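Glutaredoxin related protein (PDB 4MNN) probably acts as an atypical protein disulfide oxidoreductase of the glutaredoxin family, exchanging dithiols and disulfides in the thiol redox system of its archaeal host. Local coordinates at residues A[47-51]-A[61-66]. Sequence-based numbering, arbitrary orientation. Where two conformers were deposited one is given.
Sequences KPLVK and TYYGIP
The carbonyl oxygen of Val50 takes the amide N-H of Tyr62, N to O 2.8 Å, in an almost straight bond, and Thr61 CA brings a C-H to the same oxygen. The return bond, from Val50 N to Tyr62 O, is more bent, and Leu49 CA adds a C-H contact to that second acceptor. Val50 and Tyr62 thus form an antiparallel hydrogen-bonded pair. Past the strand ends, Gly64 N makes only a weak bond to Pro48 O, which Tyr141 OH also grips. Gly64 has phi 137° and psi -156°, angles at which a CB would jam against the preceding carbonyl oxygen. Strands 49-54 and 57-63 make the beta hairpin of the N-terminal thioredoxin-like unit, flanked by strands 19-24 and 131-137. On the Val50 face, beta-branching suits a buried strand position: in one of its two conformers Val50 meets Tyr62 CB through CG1, and Phe30 and Phe74 from helices 27-33 and 71-83 touch it too. The Tyr62 ring has Pro66 CB centred over one face, 3.8 Å above its plane; a trans first torsion (chi1 -173°) swings the ring away from Val50 to where that proline covers it. On the opposite face of the sheet, which carries Leu49, Lys51, Thr61 and Tyr63, Thr61 CG2 sits over the Tyr63 ring, offset toward the rim, and Tyr63 OH bonds Glu134. Lys51 runs alongside Thr61, its CG 3.4 Å from Thr61 OG1, and its extended aliphatic chain brings CE beside the same oxygen. A serine in place of Lys51 would probably leave one flank of Thr61 without its hydrocarbon cover. Beside the loop, Pro48 CB packs crosswise on Ile65 CG1 at 3.6 Å, a rigid ring against a branched chain that also reaches Leu29.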
loop_
_atom_site.group_PDB
_atom_site.type_symbol
_atom_site.label_atom_id
_atom_site.label_comp_id
_atom_site.label_asym_id
_atom_site.label_seq_id
_atom_site.Cartn_x
_atom_site.Cartn_y
_atom_site.Cartn_z
ATOM N N LYS A 47 0.546 2.420 -16.493
ATOM C CA LYS A 47 1.357 1.621 -15.576
ATOM C C LYS A 47 0.409 1.014 -14.532
ATOM O O LYS A 47 -0.658 1.525 -14.277
ATOM C CB LYS A 47 2.419 2.486 -14.896
ATOM C CG LYS A 47 3.577 2.970 -15.821
ATOM C CD LYS A 47 4.517 3.864 -15.008
ATOM C CE LYS A 47 5.792 4.239 -15.752
ATOM N NZ LYS A 47 6.494 3.048 -16.276
ATOM N N PRO A 48 0.810 -0.081 -13.919
ATOM C CA PRO A 48 -0.053 -0.722 -12.924
ATOM C C PRO A 48 -0.270 0.039 -11.622
ATOM O O PRO A 48 0.582 0.842 -11.184
ATOM C CB PRO A 48 0.651 -2.073 -12.685
ATOM C CG PRO A 48 2.092 -1.788 -12.976
ATOM C CD PRO A 48 2.040 -0.860 -14.166
ATOM N N LEU A 49 -1.425 -0.193 -11.007
ATOM C CA LEU A 49 -1.649 0.386 -9.701
ATOM C C LEU A 49 -2.738 -0.382 -9.015
ATOM O O LEU A 49 -3.490 -1.116 -9.662
ATOM C CB LEU A 49 -1.961 1.891 -9.742
ATOM C CG LEU A 49 -3.268 2.686 -9.922
ATOM C CD1 LEU A 49 -3.256 3.248 -11.321
ATOM C CD2 LEU A 49 -4.516 1.897 -9.553
ATOM N N VAL A 50 -2.816 -0.247 -7.697
ATOM C CA VAL A 50 -3.865 -0.893 -6.929
ATOM C C VAL A 50 -4.228 0.031 -5.779
ATOM O O VAL A 50 -3.353 0.525 -5.068
ATOM C CB VAL A 50 -3.445 -2.285 -6.367
ATOM C CG1 VAL A 50 -2.321 -2.144 -5.381
ATOM C CG2 VAL A 50 -4.663 -2.961 -5.708
ATOM N N LYS A 51 -5.528 0.280 -5.639
ATOM C CA LYS A 51 -6.087 1.155 -4.605
ATOM C C LYS A 51 -6.861 0.274 -3.647
ATOM O O LYS A 51 -7.634 -0.613 -4.082
ATOM C CB LYS A 51 -7.063 2.177 -5.188
ATOM C CG LYS A 51 -6.383 3.245 -5.985
ATOM C CD LYS A 51 -7.390 4.253 -6.515
ATOM C CE LYS A 51 -6.695 5.565 -6.826
ATOM N NZ LYS A 51 -7.538 6.368 -7.777
ATOM N N THR A 61 -2.824 3.999 -2.238
ATOM C CA THR A 61 -2.665 3.553 -3.617
ATOM C C THR A 61 -1.215 3.088 -3.674
ATOM O O THR A 61 -0.316 3.780 -3.165
ATOM C CB THR A 61 -2.760 4.683 -4.654
ATOM O OG1 THR A 61 -4.053 5.267 -4.610
ATOM C CG2 THR A 61 -2.535 4.118 -6.079
ATOM N N TYR A 62 -1.013 1.926 -4.279
ATOM C CA TYR A 62 0.299 1.355 -4.471
ATOM C C TYR A 62 0.515 1.430 -5.988
ATOM O O TYR A 62 -0.251 0.799 -6.765
ATOM C CB TYR A 62 0.278 -0.113 -4.042
ATOM C CG TYR A 62 1.636 -0.756 -4.045
ATOM C CD1 TYR A 62 2.316 -1.027 -2.848
ATOM C CD2 TYR A 62 2.253 -1.124 -5.258
ATOM C CE1 TYR A 62 3.576 -1.652 -2.860
ATOM C CE2 TYR A 62 3.508 -1.747 -5.282
ATOM C CZ TYR A 62 4.165 -2.005 -4.092
ATOM O OH TYR A 62 5.423 -2.586 -4.139
ATOM N N TYR A 63 1.515 2.204 -6.394
ATOM C CA TYR A 63 1.869 2.360 -7.792
ATOM C C TYR A 63 2.938 1.330 -8.162
ATOM O O TYR A 63 4.120 1.500 -7.862
ATOM C CB TYR A 63 2.352 3.789 -8.032
ATOM C CG TYR A 63 1.235 4.802 -7.797
ATOM C CD1 TYR A 63 1.144 5.519 -6.591
ATOM C CD2 TYR A 63 0.299 5.078 -8.813
ATOM C CE1 TYR A 63 0.172 6.481 -6.407
ATOM C CE2 TYR A 63 -0.686 6.054 -8.644
ATOM C CZ TYR A 63 -0.743 6.748 -7.442
ATOM O OH TYR A 63 -1.725 7.707 -7.262
ATOM N N GLY A 64 2.467 0.261 -8.817
ATOM C CA GLY A 64 3.278 -0.870 -9.228
ATOM C C GLY A 64 2.417 -2.065 -8.883
ATOM O O GLY A 64 1.187 -1.912 -8.767
ATOM N N ILE A 65 3.026 -3.232 -8.688
ATOM C CA ILE A 65 2.246 -4.422 -8.305
ATOM C C ILE A 65 2.937 -4.950 -7.057
ATOM O O ILE A 65 4.131 -5.238 -7.060
ATOM C CB ILE A 65 2.233 -5.499 -9.433
ATOM C CG1 ILE A 65 1.605 -4.892 -10.701
ATOM C CG2 ILE A 65 1.468 -6.737 -8.957
ATOM C CD1 ILE A 65 1.628 -5.838 -11.910
ATOM N N PRO A 66 2.189 -5.083 -5.953
ATOM C CA PRO A 66 2.829 -5.557 -4.728
ATOM C C PRO A 66 3.188 -7.031 -4.630
ATOM O O PRO A 66 2.628 -7.743 -3.803
ATOM C CB PRO A 66 1.840 -5.125 -3.649
ATOM C CG PRO A 66 0.528 -5.313 -4.317
ATOM C CD PRO A 66 0.764 -4.773 -5.734
#